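Local coordinates for protein response regulator (Helicobacter pylori, PDB 2PLN) that probably regulates transcription as an orphan response regulator of the two-component family, this chain being its N-terminal receiver domain, at residues 90-95 with 113-118. Residues are numbered along the deposited sequence; the frame is centred on the assembly and turned at random.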
loop_
_atom_site.group_PDB
_atom_site.type_symbol
_atom_site.label_atom_id
_atom_site.label_comp_id
_atom_site.label_asym_id
_atom_site.label_seq_id
_atom_site.Cartn_x
_atom_site.Cartn_y
_atom_site.Cartn_z
ATOM N N LEU A 90 4.402 -6.242 5.675
ATOM C CA LEU A 90 4.093 -6.291 4.223
ATOM C C LEU A 90 4.097 -7.740 3.811
ATOM O O LEU A 90 5.034 -8.483 4.132
ATOM C CB LEU A 90 5.137 -5.533 3.385
ATOM C CG LEU A 90 5.617 -4.149 3.869
ATOM C CD1 LEU A 90 6.493 -3.467 2.807
ATOM C CD2 LEU A 90 4.402 -3.224 4.252
ATOM N N VAL A 91 3.034 -8.155 3.141
ATOM C CA VAL A 91 2.918 -9.533 2.653
ATOM C C VAL A 91 3.178 -9.440 1.169
ATOM O O VAL A 91 2.575 -8.627 0.477
ATOM C CB VAL A 91 1.479 -10.091 2.892
ATOM C CG1 VAL A 91 1.266 -11.402 2.163
ATOM C CG2 VAL A 91 1.219 -10.277 4.393
ATOM N N SER A 92 4.077 -10.284 0.678
ATOM C CA SER A 92 4.372 -10.353 -0.739
ATOM C C SER A 92 4.107 -11.803 -1.218
ATOM O O SER A 92 4.427 -12.771 -0.506
ATOM C CB SER A 92 5.819 -9.860 -0.913
ATOM O OG SER A 92 6.399 -10.307 -2.106
ATOM N N SER A 93 3.495 -11.957 -2.391
ATOM C CA SER A 93 3.023 -13.291 -2.858
ATOM C C SER A 93 3.318 -13.555 -4.349
ATOM O O SER A 93 3.052 -12.714 -5.185
ATOM C CB SER A 93 1.517 -13.430 -2.575
ATOM O OG SER A 93 1.018 -14.711 -2.943
ATOM N N ASP A 94 3.876 -14.725 -4.662
ATOM C CA ASP A 94 4.081 -15.159 -6.059
ATOM C C ASP A 94 2.812 -15.814 -6.637
ATOM O O ASP A 94 2.739 -16.138 -7.844
ATOM C CB ASP A 94 5.221 -16.178 -6.114
ATOM C CG ASP A 94 4.949 -17.363 -5.230
ATOM O OD1 ASP A 94 3.903 -18.025 -5.441
ATOM O OD2 ASP A 94 5.683 -17.688 -4.268
ATOM N N ASN A 95 1.825 -16.060 -5.777
ATOM C CA ASN A 95 0.504 -16.449 -6.271
ATOM C C ASN A 95 -0.573 -15.581 -5.646
ATOM O O ASN A 95 -1.311 -16.057 -4.777
ATOM C CB ASN A 95 0.197 -17.932 -6.022
ATOM C CG ASN A 95 -1.097 -18.399 -6.733
ATOM O OD1 ASN A 95 -1.441 -17.936 -7.837
ATOM N ND2 ASN A 95 -1.807 -19.319 -6.095
ATOM N N ILE A 113 1.604 -7.285 -1.806
ATOM C CA ILE A 113 2.390 -6.906 -2.973
ATOM C C ILE A 113 2.538 -8.165 -3.823
ATOM O O ILE A 113 2.972 -9.192 -3.329
ATOM C CB ILE A 113 3.779 -6.360 -2.531
ATOM C CG1 ILE A 113 3.624 -5.131 -1.617
ATOM C CG2 ILE A 113 4.714 -6.067 -3.750
ATOM C CD1 ILE A 113 4.843 -4.868 -0.798
ATOM N N ALA A 114 2.132 -8.105 -5.087
ATOM C CA ALA A 114 2.327 -9.254 -5.973
ATOM C C ALA A 114 3.791 -9.364 -6.374
ATOM O O ALA A 114 4.460 -8.353 -6.613
ATOM C CB ALA A 114 1.469 -9.122 -7.223
ATOM N N LYS A 115 4.277 -10.602 -6.407
ATOM C CA LYS A 115 5.559 -10.923 -7.019
ATOM C C LYS A 115 5.278 -11.506 -8.403
ATOM O O LYS A 115 4.264 -12.205 -8.586
ATOM C CB LYS A 115 6.292 -11.967 -6.193
ATOM C CG LYS A 115 6.751 -11.436 -4.860
ATOM C CD LYS A 115 7.338 -12.549 -4.019
ATOM C CE LYS A 115 8.789 -12.744 -4.323
ATOM N NZ LYS A 115 9.256 -13.965 -3.593
ATOM N N PRO A 116 6.160 -11.264 -9.370
ATOM C CA PRO A 116 7.390 -10.435 -9.231
ATOM C C PRO A 116 7.193 -8.930 -9.061
ATOM O O PRO A 116 6.191 -8.384 -9.528
ATOM C CB PRO A 116 8.171 -10.740 -10.525
ATOM C CG PRO A 116 7.195 -11.320 -11.468
ATOM C CD PRO A 116 6.037 -11.886 -10.702
ATOM N N TYR A 117 8.146 -8.263 -8.396
ATOM C CA TYR A 117 8.078 -6.812 -8.142
ATOM C C TYR A 117 8.239 -5.964 -9.415
ATOM O O TYR A 117 8.872 -6.402 -10.381
ATOM C CB TYR A 117 9.111 -6.381 -7.079
ATOM C CG TYR A 117 9.028 -7.168 -5.796
ATOM C CD1 TYR A 117 10.014 -8.101 -5.446
ATOM C CD2 TYR A 117 7.945 -7.013 -4.944
ATOM C CE1 TYR A 117 9.920 -8.837 -4.282
ATOM C CE2 TYR A 117 7.855 -7.742 -3.769
ATOM C CZ TYR A 117 8.832 -8.648 -3.439
ATOM O OH TYR A 117 8.699 -9.357 -2.268
ATOM N N ARG A 118 7.676 -4.748 -9.406
ATOM C CA ARG A 118 7.783 -3.821 -10.544
ATOM C C ARG A 118 9.252 -3.523 -10.844
ATOM O O ARG A 118 9.684 -3.477 -12.010
ATOM C CB ARG A 118 7.003 -2.524 -10.280
ATOM C CG ARG A 118 6.618 -1.769 -11.550
ATOM C CD ARG A 118 5.347 -0.928 -11.453
ATOM N NE ARG A 118 4.125 -1.728 -11.581
ATOM C CZ ARG A 118 3.356 -2.100 -10.557
ATOM N NH1 ARG A 118 3.673 -1.742 -9.322
ATOM N NH2 ARG A 118 2.260 -2.825 -10.757
#
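The hydroxyls of S92 and Y117 meet at only 2.5 Å between S92 OG and Y117 OH, a very short hydrogen bond in which either may be the donor. S92 OG lies anti to the backbone N (chi1 158°), and the tyrosine reaches it from the loop beyond strand 111-114, its ring meeting I113 CG2 in plane at the edge. The aliphatic part of K115 comes close to the same oxygen, with CG 3.0 Å from S92 OG. S92 OG also has a weak hydrogen bond to S69.

Beneath these side chains two neighbouring parallel strands pair in the usual ladder: I113 N donates to V91 O, and S93 N returns a bond to I113 O at 3.0 Å. The ladder runs one rung past the strand, K115 N reaching S93 O at 2.7 Å from above the carbonyl plane, just before the cis peptide into P116. L90 CD1 lies 4.2 Å from I113 CD1, an apolar contact next to the pairing.

This is the edge of the CheY-like receiver sheet, the two strands joined through helix 98-106 in a beta-alpha-beta crossover. S92 and K115 probably occupy the family's conserved Ser/Thr and Lys positions; Y117 is the aromatic after K115-P116. The hydroxyl bond ties that loop to the end of strand 88-93, while K115 NZ salt-bridges E25, probably facing the acidic pocket as in other receivers.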